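Local coordinates for chemotaxis signal transduction protein (Thermoanaerobacter tengcongensis, PDB 2QDL) that serves as a scaffolding protein of bacterial chemotaxis, probably coupling chemoreceptors to the histidine kinase CheA through its CheW-like beta-barrel fold, at residues Met10-Val15 and Ile106-Ile111; Lys67-Ile72 and His142-Val147; Ser81-Val86 and Gly94-Ala99; Ala123-Ile128 and Met135-Lys140. All coordinates share one frame; numbering follows the deposited sequence.

Overall arrangement
Interactions 1, 3 and 4 all reach the same curled mixed sheet, and their chemistry changes with depth. Interactions 3 and 4 are buried beta hairpins rich in isoleucine, one regularly paired, the other broken by a bulge. Interaction 1 lies on the surface, where a single backbone bond, a water and the aliphatic part of a lysine do the joining; its I111 packs on I138 of interaction 4. Interaction 2, partly buried, joins a short helix to a turn through an arginine gripping backbone carbonyls. It meets interaction 3 through the K67-D98 salt bridge and interaction 4 through F124, with its centre about 24 Å from that of interaction 1.

Interaction 1 of 4, residues Met10-Val15 and Ile106-Ile111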
loop_
_atom_site.group_PDB
_atom_site.type_symbol
_atom_site.label_atom_id
_atom_site.label_comp_id
_atom_site.label_asym_id
_atom_site.label_seq_id
_atom_site.Cartn_x
_atom_site.Cartn_y
_atom_site.Cartn_z
ATOM N N MET A 10 -9.043 11.917 18.273
ATOM C CA MET A 10 -8.708 11.818 16.860
ATOM C C MET A 10 -7.999 10.467 16.572
ATOM O O MET A 10 -6.754 10.386 16.575
ATOM C CB MET A 10 -7.884 13.024 16.402
ATOM C CG MET A 10 -8.690 14.360 16.262
ATOM S SD MET A 10 -9.970 14.336 14.958
ATOM C CE MET A 10 -8.968 14.381 13.445
ATOM N N PRO A 11 -8.805 9.403 16.334
ATOM C CA PRO A 11 -8.318 8.005 16.189
ATOM C C PRO A 11 -7.424 7.776 14.979
ATOM O O PRO A 11 -7.519 8.501 13.998
ATOM C CB PRO A 11 -9.596 7.185 16.049
ATOM C CG PRO A 11 -10.738 8.101 16.471
ATOM C CD PRO A 11 -10.276 9.500 16.197
ATOM N N LYS A 12 -6.553 6.770 15.057
ATOM C CA LYS A 12 -5.859 6.267 13.865
ATOM C C LYS A 12 -6.904 5.863 12.807
ATOM O O LYS A 12 -7.849 5.095 13.107
ATOM C CB LYS A 12 -4.927 5.091 14.212
ATOM C CG LYS A 12 -4.070 4.582 13.032
ATOM C CD LYS A 12 -3.111 3.475 13.481
ATOM C CE LYS A 12 -2.112 3.110 12.413
ATOM N NZ LYS A 12 -1.072 4.197 12.200
ATOM N N LYS A 13 -6.774 6.393 11.593
ATOM C CA LYS A 13 -7.690 6.020 10.500
ATOM C C LYS A 13 -6.914 5.198 9.471
ATOM O O LYS A 13 -5.888 5.655 8.948
ATOM C CB LYS A 13 -8.329 7.236 9.836
ATOM C CG LYS A 13 -8.945 8.246 10.788
ATOM C CD LYS A 13 -10.437 8.094 10.949
ATOM C CE LYS A 13 -11.180 9.062 9.987
ATOM N NZ LYS A 13 -12.664 9.161 10.275
ATOM N N ILE A 14 -7.379 3.973 9.234
ATOM C CA ILE A 14 -6.780 3.098 8.233
ATOM C C ILE A 14 -7.658 3.039 6.976
ATOM O O ILE A 14 -8.863 2.806 7.056
ATOM C CB ILE A 14 -6.552 1.646 8.770
ATOM C CG1 ILE A 14 -5.738 1.642 10.067
ATOM C CG2 ILE A 14 -5.870 0.820 7.729
ATOM C CD1 ILE A 14 -4.457 2.405 9.992
ATOM N N VAL A 15 -7.042 3.288 5.826
ATOM C CA VAL A 15 -7.650 3.031 4.515
ATOM C C VAL A 15 -7.450 1.560 4.215
ATOM O O VAL A 15 -6.300 1.057 4.187
ATOM C CB VAL A 15 -6.968 3.889 3.415
ATOM C CG1 VAL A 15 -7.628 3.695 2.071
ATOM C CG2 VAL A 15 -7.003 5.360 3.825
ATOM N N ILE A 106 -9.189 3.089 14.464
ATOM C CA ILE A 106 -8.739 1.979 15.287
ATOM C C ILE A 106 -7.823 2.463 16.381
ATOM O O ILE A 106 -7.104 3.462 16.220
ATOM C CB ILE A 106 -8.020 0.850 14.469
ATOM C CG1 ILE A 106 -6.714 1.355 13.868
ATOM C CG2 ILE A 106 -8.927 0.321 13.358
ATOM C CD1 ILE A 106 -5.817 0.224 13.412
ATOM N N ASP A 107 -7.815 1.730 17.481
ATOM C CA ASP A 107 -6.821 1.962 18.533
ATOM C C ASP A 107 -5.447 1.444 18.069
ATOM O O ASP A 107 -5.257 0.253 17.827
ATOM C CB ASP A 107 -7.248 1.232 19.795
ATOM C CG ASP A 107 -6.488 1.667 21.022
ATOM O OD1 ASP A 107 -5.334 2.211 20.942
ATOM O OD2 ASP A 107 -7.090 1.448 22.098
ATOM N N GLU A 108 -4.492 2.352 17.941
ATOM C CA GLU A 108 -3.148 1.998 17.514
ATOM C C GLU A 108 -2.539 0.872 18.366
ATOM O O GLU A 108 -1.685 0.104 17.897
ATOM C CB GLU A 108 -2.273 3.234 17.545
ATOM C CG GLU A 108 -0.885 3.004 17.011
ATOM C CD GLU A 108 0.099 4.074 17.444
ATOM O OE1 GLU A 108 1.055 4.274 16.673
ATOM O OE2 GLU A 108 -0.081 4.696 18.529
ATOM N N ASN A 109 -3.032 0.751 19.595
ATOM C CA ASN A 109 -2.558 -0.241 20.575
ATOM C C ASN A 109 -3.196 -1.615 20.434
ATOM O O ASN A 109 -2.838 -2.562 21.140
ATOM C CB ASN A 109 -2.764 0.300 21.995
ATOM C CG ASN A 109 -2.052 1.634 22.216
ATOM O OD1 ASN A 109 -0.815 1.703 22.152
ATOM N ND2 ASN A 109 -2.839 2.710 22.480
ATOM N N SER A 110 -4.134 -1.726 19.511
ATOM C CA SER A 110 -4.678 -3.011 19.130
ATOM C C SER A 110 -3.845 -3.611 17.969
ATOM O O SER A 110 -4.048 -4.758 17.586
ATOM C CB SER A 110 -6.130 -2.811 18.682
ATOM O OG SER A 110 -6.152 -2.318 17.333
ATOM N N ILE A 111 -2.918 -2.832 17.407
ATOM C CA ILE A 111 -2.071 -3.308 16.317
ATOM C C ILE A 111 -0.942 -4.200 16.882
ATOM O O ILE A 111 -0.128 -3.753 17.689
ATOM C CB ILE A 111 -1.531 -2.148 15.422
ATOM C CG1 ILE A 111 -2.691 -1.364 14.817
ATOM C CG2 ILE A 111 -0.656 -2.679 14.286
ATOM C CD1 ILE A 111 -2.263 -0.045 14.194
HETATM O O HOH W 1 -6.670 5.655 17.784
#
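P11 brings CB close to the backbone N of I106, a slight touch just ahead of the strand that starts at K12. K12 then carries most of the contact. Its carbonyl O accepts a hydrogen bond from I106 N at 2.8 Å, while a water bridges K12 N to I106 O and fills the place of a second direct bond. The lysine chain, with CG anti to the backbone N (chi1 -175°), stays extended through chi3, and this carries CD and CE out to E108 and I111. Its methylenes cross the I111 side chain at about a right angle, CE 3.6 Å from I111 CD1, and CD lies 4.2 Å from E108 CB. The ammonium continues to a salt bridge with D27, whereas E108 OE1 stays 5.0 Å from K12 NZ, too far for direct contact. This is the frayed end of an antiparallel pairing in the CheW-like barrel: strand 12-19 runs beside strand 91-106, and beyond I106 the chain leaves the sheet in a short 3-10 turn. An Asx turn opens that departure, D107 OD1 receiving N109 N at 3.0 Å. Two residues after K12, I14 points toward the partner segment and lays CG1 3.6 Å from I106 CD1, the two side chains meeting at a slant. I106 has CG1 between its backbone N and carbonyl carbon (chi1 66°), and that same CG1 approaches I14 CG1 at 3.9 Å.

Interaction 2 of 4, residues Lys67-Ile72 and His142-Val147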
loop_
_atom_site.group_PDB
_atom_site.type_symbol
_atom_site.label_atom_id
_atom_site.label_comp_id
_atom_site.label_asym_id
_atom_site.label_seq_id
_atom_site.Cartn_x
_atom_site.Cartn_y
_atom_site.Cartn_z
ATOM N N LYS A 67 0.391 -7.600 -5.512
ATOM C CA LYS A 67 0.181 -9.055 -5.615
ATOM C C LYS A 67 1.419 -9.752 -6.141
ATOM O O LYS A 67 1.790 -10.803 -5.618
ATOM C CB LYS A 67 -1.005 -9.385 -6.500
ATOM C CG LYS A 67 -2.360 -8.924 -5.950
ATOM C CD LYS A 67 -3.415 -9.140 -7.014
ATOM C CE LYS A 67 -4.590 -8.228 -6.783
ATOM N NZ LYS A 67 -5.548 -8.223 -7.924
ATOM N N LYS A 68 2.079 -9.138 -7.131
ATOM C CA LYS A 68 3.324 -9.664 -7.689
ATOM C C LYS A 68 4.487 -9.494 -6.709
ATOM O O LYS A 68 5.356 -10.379 -6.582
ATOM C CB LYS A 68 3.648 -8.978 -9.010
ATOM C CG LYS A 68 2.590 -9.147 -10.049
ATOM C CD LYS A 68 3.039 -8.532 -11.395
ATOM C CE LYS A 68 1.908 -8.588 -12.376
ATOM N NZ LYS A 68 2.320 -7.975 -13.636
ATOM N N ARG A 69 4.487 -8.378 -5.992
ATOM C CA ARG A 69 5.478 -8.155 -4.938
ATOM C C ARG A 69 5.336 -9.144 -3.765
ATOM O O ARG A 69 6.345 -9.658 -3.258
ATOM C CB ARG A 69 5.397 -6.701 -4.440
ATOM C CG ARG A 69 6.491 -6.293 -3.499
ATOM C CD ARG A 69 7.870 -6.634 -4.108
ATOM N NE ARG A 69 8.972 -5.811 -3.613
ATOM C CZ ARG A 69 10.227 -6.244 -3.531
ATOM N NH1 ARG A 69 10.530 -7.473 -3.909
ATOM N NH2 ARG A 69 11.181 -5.450 -3.089
ATOM N N PHE A 70 4.089 -9.402 -3.343
ATOM C CA PHE A 70 3.813 -10.270 -2.196
ATOM C C PHE A 70 3.622 -11.765 -2.547
ATOM O O PHE A 70 3.761 -12.613 -1.694
ATOM C CB PHE A 70 2.575 -9.766 -1.426
ATOM C CG PHE A 70 2.672 -8.346 -0.936
ATOM C CD1 PHE A 70 3.907 -7.725 -0.748
ATOM C CD2 PHE A 70 1.514 -7.624 -0.657
ATOM C CE1 PHE A 70 3.976 -6.443 -0.296
ATOM C CE2 PHE A 70 1.589 -6.319 -0.209
ATOM C CZ PHE A 70 2.833 -5.730 -0.006
ATOM N N GLY A 71 3.267 -12.063 -3.795
ATOM C CA GLY A 71 2.959 -13.429 -4.248
ATOM C C GLY A 71 1.518 -13.823 -3.983
ATOM O O GLY A 71 1.230 -14.956 -3.647
ATOM N N ILE A 72 0.613 -12.873 -4.138
ATOM C CA ILE A 72 -0.825 -13.102 -3.952
ATOM C C ILE A 72 -1.423 -13.536 -5.285
ATOM O O ILE A 72 -0.920 -13.142 -6.353
ATOM C CB ILE A 72 -1.544 -11.810 -3.376
ATOM C CG1 ILE A 72 -0.970 -11.460 -1.977
ATOM C CG2 ILE A 72 -3.088 -11.986 -3.334
ATOM C CD1 ILE A 72 -1.408 -10.108 -1.449
ATOM N N HIS A 142 8.492 1.006 3.398
ATOM C CA HIS A 142 9.936 1.209 3.280
ATOM C C HIS A 142 10.646 0.441 2.138
ATOM O O HIS A 142 11.307 1.054 1.293
ATOM C CB HIS A 142 10.608 0.888 4.625
ATOM C CG HIS A 142 12.008 1.397 4.737
ATOM N ND1 HIS A 142 12.706 1.405 5.924
ATOM C CD2 HIS A 142 12.836 1.944 3.812
ATOM C CE1 HIS A 142 13.906 1.920 5.719
ATOM N NE2 HIS A 142 14.009 2.247 4.446
ATOM N N PHE A 143 10.520 -0.886 2.133
ATOM C CA PHE A 143 11.280 -1.730 1.218
ATOM C C PHE A 143 10.544 -2.248 -0.022
ATOM O O PHE A 143 11.056 -3.145 -0.710
ATOM C CB PHE A 143 11.860 -2.922 1.981
ATOM C CG PHE A 143 12.560 -2.532 3.273
ATOM C CD1 PHE A 143 13.708 -1.739 3.251
ATOM C CD2 PHE A 143 12.044 -2.939 4.504
ATOM C CE1 PHE A 143 14.352 -1.371 4.446
ATOM C CE2 PHE A 143 12.670 -2.571 5.724
ATOM C CZ PHE A 143 13.826 -1.788 5.690
ATOM N N LEU A 144 9.363 -1.705 -0.310
ATOM C CA LEU A 144 8.565 -2.194 -1.432
ATOM C C LEU A 144 9.336 -2.238 -2.761
ATOM O O LEU A 144 9.160 -3.170 -3.548
ATOM C CB LEU A 144 7.233 -1.435 -1.580
ATOM C CG LEU A 144 6.180 -1.720 -0.495
ATOM C CD1 LEU A 144 4.962 -0.755 -0.679
ATOM C CD2 LEU A 144 5.756 -3.200 -0.522
ATOM N N PHE A 145 10.230 -1.270 -2.958
ATOM C CA PHE A 145 10.985 -1.128 -4.203
ATOM C C PHE A 145 12.415 -1.671 -4.124
ATOM O O PHE A 145 13.137 -1.641 -5.119
ATOM C CB PHE A 145 11.029 0.359 -4.636
ATOM C CG PHE A 145 9.737 0.845 -5.210
ATOM C CD1 PHE A 145 9.499 0.769 -6.581
ATOM C CD2 PHE A 145 8.729 1.336 -4.372
ATOM C CE1 PHE A 145 8.294 1.188 -7.113
ATOM C CE2 PHE A 145 7.517 1.748 -4.884
ATOM C CZ PHE A 145 7.291 1.688 -6.255
ATOM N N GLU A 146 12.829 -2.141 -2.951
ATOM C CA GLU A 146 14.204 -2.567 -2.760
ATOM C C GLU A 146 14.450 -3.987 -3.269
ATOM O O GLU A 146 13.985 -4.960 -2.676
ATOM C CB GLU A 146 14.669 -2.400 -1.304
ATOM C CG GLU A 146 16.156 -1.978 -1.227
ATOM C CD GLU A 146 16.725 -1.992 0.177
ATOM O OE1 GLU A 146 16.183 -1.283 1.054
ATOM O OE2 GLU A 146 17.729 -2.706 0.405
ATOM N N VAL A 147 15.181 -4.060 -4.380
ATOM C CA VAL A 147 15.556 -5.297 -5.062
ATOM C C VAL A 147 17.017 -5.606 -4.732
ATOM O O VAL A 147 17.924 -4.861 -5.137
ATOM C CB VAL A 147 15.427 -5.144 -6.601
ATOM C CG1 VAL A 147 15.820 -6.422 -7.308
ATOM C CG2 VAL A 147 14.019 -4.729 -6.993
#
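The guanidinium of R69 has two carbonyl oxygens at its edge, near its plane, those of L144 and E146, while F143 O approaches obliquely. The aromatic ring of F49 meets the same group in a cation-pi contact. For the F70 ring the edge again does the work: its CE1 touches L144 CD2 at 3.7 Å and its CZ lies 3.9 Å from the same methyl. The F124 ring also meets that of F70, their planes at about 40°, and within the turn segment F143 CE1 lies over the centre of the H142 ring. R69 NE gives a short bond of 2.6 Å to L144 O, reached after the side chain bends at chi2 (52°). The neighbouring NH2 reaches E146 O at 2.9 Å; the acceptor is almost in the guanidinium plane, yet the nitrogen stands 61° out of the carbonyl plane. Weak bonds from NH2 to L144 O and F143 O add to the grip, which makes one cationic end the meeting point of three carbonyls. A leucine in place of R69 would probably leave the carbonyls of L144 and E146 without these donors and the turn less firmly fixed to the helix. L144 also packs on L95 and F124, so its side chain joins the F70 edge to the sheet. R69, near the end of helix 66-70, thus ties to that helix the type I turn F143-E146, which leads into strand 146-147 of the CheW-like domain.

Interaction 3 of 4, residues Ser81-Val86 and Gly94-Ala99; sequences SRIIIV and GLIVDA
I84 and V97 make the tightest fit between segments 81-86 and 94-99. I84 CD1 presses between the two methyls of V97, 3.5 Å from CG1, closer than usual van der Waals contact, and 3.9 Å from CG2, the side chains crossing at about a right angle. V97 CG1 lies anti to the carbonyl carbon (chi1 -53°), which leaves CG2 between backbone N and carbonyl carbon, and both methyls face I84 CD1. V86 meets L95 in a similar crossed fashion, V86 CG1 4.1 Å from L95 CD1. Around the I84-V97 pair, F17 of strand 12-19 touches both side chains. An alanine in place of I84 would probably open a gap beside the V97 methyls and leave F17 less firmly packed. On the opposite face, that of I83 and I96, the hollow is made by G94: I83 CG2 sits 3.6 Å from G94 CA, where a CB on residue 94 would clash with it. The frame beneath is a regular antiparallel hairpin. I84 N to L95 O and L95 N to I84 O are both 2.9 Å; R82 N to V97 O and V97 N to R82 O are both 3.0 Å. Beyond the last pair, a water joins S81 OG to D98 OD1. The chemistry thus divides: backbone N-H and C=O groups satisfy each other between the two strands, aliphatic carbons fill the interior, and the D98 carboxylate past the pairing is met by K67 and the water.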
loop_
_atom_site.group_PDB
_atom_site.type_symbol
_atom_site.label_atom_id
_atom_site.label_comp_id
_atom_site.label_asym_id
_atom_site.label_seq_id
_atom_site.Cartn_x
_atom_site.Cartn_y
_atom_site.Cartn_z
ATOM N N SER A 81 -10.519 -0.917 -9.353
ATOM C CA SER A 81 -9.074 -0.864 -9.149
ATOM C C SER A 81 -8.593 0.593 -9.104
ATOM O O SER A 81 -9.118 1.454 -9.812
ATOM C CB SER A 81 -8.311 -1.664 -10.220
ATOM O OG SER A 81 -8.433 -3.052 -9.978
ATOM N N ARG A 82 -7.598 0.842 -8.261
ATOM C CA ARG A 82 -7.008 2.167 -8.112
ATOM C C ARG A 82 -5.497 2.115 -7.942
ATOM O O ARG A 82 -4.894 1.047 -7.750
ATOM C CB ARG A 82 -7.592 2.852 -6.865
ATOM C CG ARG A 82 -9.082 3.098 -6.916
ATOM C CD ARG A 82 -9.384 4.232 -7.882
ATOM N NE ARG A 82 -10.785 4.629 -7.815
ATOM C CZ ARG A 82 -11.771 4.098 -8.527
ATOM N NH1 ARG A 82 -11.540 3.104 -9.381
ATOM N NH2 ARG A 82 -13.004 4.556 -8.363
ATOM N N ILE A 83 -4.902 3.301 -7.985
ATOM C CA ILE A 83 -3.513 3.476 -7.654
ATOM C C ILE A 83 -3.405 4.445 -6.499
ATOM O O ILE A 83 -3.678 5.642 -6.642
ATOM C CB ILE A 83 -2.649 4.009 -8.854
ATOM C CG1 ILE A 83 -2.715 3.040 -10.050
ATOM C CG2 ILE A 83 -1.213 4.251 -8.364
ATOM C CD1 ILE A 83 -2.196 3.637 -11.392
ATOM N N ILE A 84 -2.978 3.908 -5.362
ATOM C CA ILE A 84 -2.742 4.712 -4.157
ATOM C C ILE A 84 -1.366 5.331 -4.245
ATOM O O ILE A 84 -0.348 4.615 -4.328
ATOM C CB ILE A 84 -2.825 3.868 -2.875
ATOM C CG1 ILE A 84 -4.189 3.139 -2.811
ATOM C CG2 ILE A 84 -2.582 4.727 -1.657
ATOM C CD1 ILE A 84 -4.341 2.236 -1.617
ATOM N N ILE A 85 -1.341 6.659 -4.236
ATOM C CA ILE A 85 -0.083 7.402 -4.256
ATOM C C ILE A 85 0.441 7.556 -2.844
ATOM O O ILE A 85 -0.234 8.092 -1.953
ATOM C CB ILE A 85 -0.208 8.769 -4.948
ATOM C CG1 ILE A 85 -0.924 8.644 -6.304
ATOM C CG2 ILE A 85 1.171 9.516 -5.031
ATOM C CD1 ILE A 85 -0.267 7.731 -7.314
ATOM N N VAL A 86 1.648 7.051 -2.644
ATOM C CA VAL A 86 2.329 7.141 -1.362
ATOM C C VAL A 86 3.710 7.840 -1.568
ATOM O O VAL A 86 4.052 8.271 -2.671
ATOM C CB VAL A 86 2.482 5.714 -0.702
ATOM C CG1 VAL A 86 1.109 5.020 -0.559
ATOM C CG2 VAL A 86 3.461 4.839 -1.498
ATOM N N GLY A 94 3.378 4.574 -6.561
ATOM C CA GLY A 94 2.005 4.131 -6.719
ATOM C C GLY A 94 1.873 2.651 -6.386
ATOM O O GLY A 94 2.721 1.829 -6.761
ATOM N N LEU A 95 0.823 2.313 -5.649
ATOM C CA LEU A 95 0.531 0.923 -5.290
ATOM C C LEU A 95 -0.830 0.582 -5.887
ATOM O O LEU A 95 -1.821 1.285 -5.629
ATOM C CB LEU A 95 0.503 0.740 -3.765
ATOM C CG LEU A 95 1.602 1.372 -2.884
ATOM C CD1 LEU A 95 1.367 1.009 -1.441
ATOM C CD2 LEU A 95 2.967 0.894 -3.288
ATOM N N ILE A 96 -0.859 -0.481 -6.699
ATOM C CA ILE A 96 -2.104 -0.995 -7.273
ATOM C C ILE A 96 -2.880 -1.737 -6.204
ATOM O O ILE A 96 -2.328 -2.539 -5.445
ATOM C CB ILE A 96 -1.842 -1.914 -8.513
ATOM C CG1 ILE A 96 -1.146 -1.126 -9.621
ATOM C CG2 ILE A 96 -3.156 -2.569 -9.049
ATOM C CD1 ILE A 96 -0.515 -2.009 -10.662
ATOM N N VAL A 97 -4.177 -1.440 -6.145
ATOM C CA VAL A 97 -5.116 -2.110 -5.231
ATOM C C VAL A 97 -6.406 -2.432 -6.008
ATOM O O VAL A 97 -6.760 -1.703 -6.924
ATOM C CB VAL A 97 -5.419 -1.245 -3.940
ATOM C CG1 VAL A 97 -4.148 -0.824 -3.244
ATOM C CG2 VAL A 97 -6.256 0.009 -4.256
ATOM N N ASP A 98 -7.109 -3.491 -5.619
ATOM C CA ASP A 98 -8.374 -3.869 -6.256
ATOM C C ASP A 98 -9.511 -2.917 -5.919
ATOM O O ASP A 98 -10.420 -2.760 -6.702
ATOM C CB ASP A 98 -8.799 -5.320 -5.895
ATOM C CG ASP A 98 -7.841 -6.354 -6.433
ATOM O OD1 ASP A 98 -7.135 -6.049 -7.411
ATOM O OD2 ASP A 98 -7.812 -7.475 -5.896
ATOM N N ALA A 99 -9.474 -2.312 -4.745
ATOM C CA ALA A 99 -10.532 -1.376 -4.341
ATOM C C ALA A 99 -10.172 -0.782 -3.009
ATOM O O ALA A 99 -9.542 -1.426 -2.199
ATOM C CB ALA A 99 -11.908 -2.108 -4.234
HETATM O O HOH W 2 -6.443 -4.354 -9.326
#

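Interaction 4 of 4, residues Ala123-Ile128 and Met135-Lys140; sequences AFVEGI and MIIIIK
A classic beta bulge interrupts the hairpin of strands 125-131 and 134-139, with E126 and G127 both facing I138. The register shifts by one residue here, and the chain turns a corner at E126. The N-H and C=O of I138 are both used toward the bulge: E126 N donates to I138 O at 2.7 Å, and I138 N to G127 O at 2.9 Å. Beyond the bulge K140 N bonds to F124 O at 2.8 Å. E126 keeps an extended chain with CG anti to the backbone N (chi1 170°); its OE2 lies 3.9 Å from I138 CG2, and a water links OE1 to I139 O. A second water connects A123 O with K140 O, so solvent bridges the backbones near the turning point. The remaining side-chain contacts are apolar. At the exposed end, M135 CG touches I128 CG2 at 3.6 Å. Among the buried V125, I128 and I137, the two isoleucines lie side by side, pointing the same way, with I128 CD1 3.9 Å from I137 CG1. I137 CG2 meets V125 CG1 at 3.8 Å, the two side chains crossing at about a right angle. On the other edge of strand 134-139, I137 and I139 bond to G25 of the parallel strand 22-27. I139 packs on L66 and F70 of helix 66-70, F124 meets the F70 ring, and I136 and I139 reach strand 12-19 through V16 and F17.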
loop_
_atom_site.group_PDB
_atom_site.type_symbol
_atom_site.label_atom_id
_atom_site.label_comp_id
_atom_site.label_asym_id
_atom_site.label_seq_id
_atom_site.Cartn_x
_atom_site.Cartn_y
_atom_site.Cartn_z
ATOM N N ALA A 123 8.937 -8.303 5.960
ATOM C CA ALA A 123 9.637 -7.113 5.452
ATOM C C ALA A 123 8.656 -6.064 4.943
ATOM O O ALA A 123 8.989 -4.883 4.813
ATOM C CB ALA A 123 10.638 -7.493 4.362
ATOM N N PHE A 124 7.447 -6.519 4.643
ATOM C CA PHE A 124 6.397 -5.674 4.038
ATOM C C PHE A 124 5.273 -5.395 5.030
ATOM O O PHE A 124 4.252 -4.790 4.664
ATOM C CB PHE A 124 5.797 -6.354 2.802
ATOM C CG PHE A 124 6.812 -6.715 1.723
ATOM C CD1 PHE A 124 7.686 -5.757 1.199
ATOM C CD2 PHE A 124 6.849 -8.020 1.195
ATOM C CE1 PHE A 124 8.595 -6.104 0.204
ATOM C CE2 PHE A 124 7.720 -8.358 0.205
ATOM C CZ PHE A 124 8.615 -7.400 -0.305
ATOM N N VAL A 125 5.422 -5.874 6.257
ATOM C CA VAL A 125 4.345 -5.762 7.253
ATOM C C VAL A 125 4.736 -4.843 8.396
ATOM O O VAL A 125 5.778 -5.061 9.055
ATOM C CB VAL A 125 3.961 -7.142 7.841
ATOM C CG1 VAL A 125 2.832 -7.021 8.923
ATOM C CG2 VAL A 125 3.575 -8.107 6.740
ATOM N N GLU A 126 3.931 -3.805 8.626
ATOM C CA GLU A 126 4.165 -2.904 9.772
ATOM C C GLU A 126 3.561 -3.508 11.052
ATOM O O GLU A 126 4.186 -3.532 12.117
ATOM C CB GLU A 126 3.571 -1.513 9.513
ATOM C CG GLU A 126 3.565 -0.592 10.761
ATOM C CD GLU A 126 3.041 0.783 10.456
ATOM O OE1 GLU A 126 3.550 1.419 9.496
ATOM O OE2 GLU A 126 2.106 1.228 11.160
ATOM N N GLY A 127 2.325 -3.986 10.945
ATOM C CA GLY A 127 1.652 -4.553 12.086
ATOM C C GLY A 127 0.383 -5.208 11.604
ATOM O O GLY A 127 0.038 -5.128 10.423
ATOM N N ILE A 128 -0.306 -5.867 12.525
ATOM C CA ILE A 128 -1.539 -6.551 12.188
ATOM C C ILE A 128 -2.664 -5.994 13.057
ATOM O O ILE A 128 -2.597 -6.046 14.276
ATOM C CB ILE A 128 -1.431 -8.104 12.371
ATOM C CG1 ILE A 128 -0.077 -8.634 11.833
ATOM C CG2 ILE A 128 -2.718 -8.789 11.847
ATOM C CD1 ILE A 128 -0.129 -9.852 10.954
ATOM N N MET A 135 -8.684 -9.991 9.564
ATOM C CA MET A 135 -7.293 -9.610 9.813
ATOM C C MET A 135 -6.925 -8.542 8.795
ATOM O O MET A 135 -7.202 -8.688 7.587
ATOM C CB MET A 135 -6.362 -10.821 9.698
ATOM C CG MET A 135 -4.886 -10.464 9.482
ATOM S SD MET A 135 -3.759 -11.868 9.355
ATOM C CE MET A 135 -3.703 -12.468 11.071
ATOM N N ILE A 136 -6.354 -7.443 9.273
ATOM C CA ILE A 136 -5.848 -6.443 8.356
ATOM C C ILE A 136 -4.368 -6.224 8.604
ATOM O O ILE A 136 -3.980 -5.691 9.625
ATOM C CB ILE A 136 -6.584 -5.104 8.444
ATOM C CG1 ILE A 136 -8.096 -5.315 8.498
ATOM C CG2 ILE A 136 -6.187 -4.210 7.244
ATOM C CD1 ILE A 136 -8.869 -4.031 8.595
ATOM N N ILE A 137 -3.563 -6.600 7.621
ATOM C CA ILE A 137 -2.145 -6.320 7.625
ATOM C C ILE A 137 -1.930 -4.907 7.174
ATOM O O ILE A 137 -2.373 -4.519 6.102
ATOM C CB ILE A 137 -1.352 -7.294 6.714
ATOM C CG1 ILE A 137 -1.229 -8.641 7.425
ATOM C CG2 ILE A 137 0.025 -6.718 6.362
ATOM C CD1 ILE A 137 -0.917 -9.759 6.547
ATOM N N ILE A 138 -1.263 -4.140 8.031
ATOM C CA ILE A 138 -0.850 -2.813 7.715
ATOM C C ILE A 138 0.495 -2.954 7.015
ATOM O O ILE A 138 1.477 -3.499 7.584
ATOM C CB ILE A 138 -0.764 -1.902 8.983
ATOM C CG1 ILE A 138 -2.139 -1.809 9.651
ATOM C CG2 ILE A 138 -0.263 -0.518 8.579
ATOM C CD1 ILE A 138 -2.117 -1.038 10.916
ATOM N N ILE A 139 0.539 -2.473 5.785
ATOM C CA ILE A 139 1.719 -2.621 4.945
ATOM C C ILE A 139 2.813 -1.630 5.335
ATOM O O ILE A 139 2.529 -0.471 5.648
ATOM C CB ILE A 139 1.344 -2.458 3.445
ATOM C CG1 ILE A 139 0.549 -3.695 2.975
ATOM C CG2 ILE A 139 2.614 -2.109 2.555
ATOM C CD1 ILE A 139 -0.170 -3.479 1.640
ATOM N N LYS A 140 4.052 -2.098 5.341
ATOM C CA LYS A 140 5.211 -1.241 5.544
ATOM C C LYS A 140 5.716 -0.870 4.176
ATOM O O LYS A 140 6.007 -1.744 3.349
ATOM C CB LYS A 140 6.301 -1.988 6.345
ATOM C CG LYS A 140 7.625 -1.266 6.478
ATOM C CD LYS A 140 8.683 -2.085 7.249
ATOM C CE LYS A 140 8.385 -2.115 8.757
ATOM N NZ LYS A 140 9.376 -2.935 9.591
HETATM O O HOH W 3 8.598 -2.649 3.180
HETATM O O HOH W 4 2.629 1.801 7.160
#